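Local coordinates for phytoene synthase (PDB 5IYS), which probably joins two farnesyl diphosphate molecules head to head, as a magnesium-dependent, all-helical enzyme of the squalene/phytoene synthase family, at residues 145-149 and 233-238. Residues are numbered along the deposited sequence; the frame is centred on the assembly and turned at random.
Sequences PLLTE and LITEDC
L147 (m, t) lies over C238 and the tip of I234, with CD2 3.8 Å from C238 CB and CB 4.2 Å from I234 CD1; the I234 CA-CB bond points sideways, but its m, m rotamer brings the end nearer. The backbones come closest at T148 and I234 (CA-CA 4.8 Å). P145-L147 are turn-like (psi near -15°), T148 is beta-extended, and I234 and T235 are polyproline II-like; C238 N donates to T235 O (2.9 Å), closing a turn. T235 N donates to L147 O (2.8 Å, 161°), which also accepts a weak bond from T235 OG1 (3.3 Å) and a CA-H...O contact from I234 CA (3.5 Å). With chi1 t, T148 OG1 donates to L233 O (2.7 Å). A water bridges L233 O (2.8 Å) to E149 N (3.0 Å) and E149 OE2 (3.2 Å). Through L147, about 4 Å away, the contact reaches a bound farnesyl thiodiphosphate. It ties the loop between helices 125-143 and 155-172 to the start of helix 236-258, while helix 39-60 touches L146 and C238.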
loop_
_atom_site.group_PDB
_atom_site.type_symbol
_atom_site.label_atom_id
_atom_site.label_comp_id
_atom_site.label_asym_id
_atom_site.label_seq_id
_atom_site.Cartn_x
_atom_site.Cartn_y
_atom_site.Cartn_z
ATOM N N PRO A 145 3.114 14.559 -1.938
ATOM C CA PRO A 145 3.788 15.835 -1.756
ATOM C C PRO A 145 5.255 15.650 -1.379
ATOM O O PRO A 145 6.033 16.598 -1.469
ATOM C CB PRO A 145 3.010 16.485 -0.598
ATOM C CG PRO A 145 1.648 15.845 -0.656
ATOM C CD PRO A 145 1.980 14.409 -1.011
ATOM N N LEU A 146 5.645 14.448 -0.980
ATOM C CA LEU A 146 7.079 14.194 -0.775
ATOM C C LEU A 146 7.865 13.943 -2.053
ATOM O O LEU A 146 9.096 13.819 -2.009
ATOM C CB LEU A 146 7.332 13.036 0.203
ATOM C CG LEU A 146 6.488 13.058 1.481
ATOM C CD1 LEU A 146 6.590 11.750 2.287
ATOM C CD2 LEU A 146 6.911 14.209 2.354
ATOM N N LEU A 147 7.138 13.669 -3.137
ATOM C CA LEU A 147 7.724 13.043 -4.321
ATOM C C LEU A 147 7.709 13.912 -5.570
ATOM O O LEU A 147 8.314 13.562 -6.573
ATOM C CB LEU A 147 6.995 11.717 -4.601
ATOM C CG LEU A 147 6.944 10.682 -3.467
ATOM C CD1 LEU A 147 6.089 9.498 -3.909
ATOM C CD2 LEU A 147 8.375 10.229 -3.171
ATOM N N THR A 148 6.918 14.976 -5.568
ATOM C CA THR A 148 6.733 15.772 -6.767
ATOM C C THR A 148 6.511 17.214 -6.318
ATOM O O THR A 148 5.946 17.436 -5.250
ATOM C CB THR A 148 5.544 15.248 -7.661
ATOM O OG1 THR A 148 5.498 15.990 -8.889
ATOM C CG2 THR A 148 4.209 15.399 -6.981
ATOM N N GLU A 149 6.835 18.166 -7.194
ATOM C CA GLU A 149 6.624 19.579 -6.926
ATOM C C GLU A 149 5.141 19.915 -6.850
ATOM O O GLU A 149 4.735 20.687 -5.996
ATOM C CB GLU A 149 7.356 20.479 -7.942
ATOM C CG GLU A 149 6.978 20.278 -9.428
ATOM C CD GLU A 149 7.916 21.004 -10.426
ATOM O OE1 GLU A 149 7.620 22.162 -10.801
ATOM O OE2 GLU A 149 8.927 20.414 -10.884
ATOM N N LEU A 233 7.579 13.505 -13.788
ATOM C CA LEU A 233 7.213 14.599 -12.895
ATOM C C LEU A 233 7.590 14.266 -11.444
ATOM O O LEU A 233 7.402 15.070 -10.536
ATOM C CB LEU A 233 5.700 14.807 -12.915
ATOM C CG LEU A 233 5.201 15.337 -14.267
ATOM C CD1 LEU A 233 3.692 15.585 -14.298
ATOM C CD2 LEU A 233 6.004 16.575 -14.616
ATOM N N ILE A 234 8.018 13.039 -11.228
ATOM C CA ILE A 234 8.599 12.694 -9.932
ATOM C C ILE A 234 9.963 13.347 -9.768
ATOM O O ILE A 234 10.792 13.326 -10.686
ATOM C CB ILE A 234 8.704 11.197 -9.785
ATOM C CG1 ILE A 234 7.312 10.570 -9.903
ATOM C CG2 ILE A 234 9.392 10.814 -8.440
ATOM C CD1 ILE A 234 6.472 10.748 -8.653
ATOM N N THR A 235 10.187 13.947 -8.604
ATOM C CA THR A 235 11.515 14.520 -8.342
ATOM C C THR A 235 12.642 13.497 -8.564
ATOM O O THR A 235 12.504 12.323 -8.234
ATOM C CB THR A 235 11.589 15.083 -6.920
ATOM O OG1 THR A 235 10.538 16.031 -6.754
ATOM C CG2 THR A 235 12.920 15.799 -6.698
ATOM N N GLU A 236 13.687 13.905 -9.271
ATOM C CA GLU A 236 14.692 12.952 -9.755
ATOM C C GLU A 236 15.239 12.059 -8.634
ATOM O O GLU A 236 15.188 10.820 -8.734
ATOM C CB GLU A 236 15.864 13.663 -10.421
ATOM C CG GLU A 236 16.925 12.672 -10.879
ATOM C CD GLU A 236 18.094 13.361 -11.555
ATOM O OE1 GLU A 236 17.852 14.421 -12.177
ATOM O OE2 GLU A 236 19.247 12.894 -11.392
ATOM N N ASP A 237 15.623 12.680 -7.529
ATOM C CA ASP A 237 16.129 11.917 -6.360
ATOM C C ASP A 237 15.132 11.008 -5.631
ATOM O O ASP A 237 15.514 10.245 -4.722
ATOM C CB ASP A 237 16.877 12.833 -5.374
ATOM C CG ASP A 237 15.976 13.819 -4.623
ATOM O OD1 ASP A 237 14.726 13.727 -4.596
ATOM O OD2 ASP A 237 16.560 14.673 -3.923
ATOM N N CYS A 238 13.868 11.035 -6.071
ATOM C CA CYS A 238 12.817 10.167 -5.515
ATOM C C CYS A 238 12.442 9.015 -6.434
ATOM O O CYS A 238 11.655 8.145 -6.070
ATOM C CB CYS A 238 11.555 10.966 -5.178
ATOM S SG CYS A 238 11.822 12.218 -3.891
HETATM O O HOH W 1 8.547 17.482 -9.541
#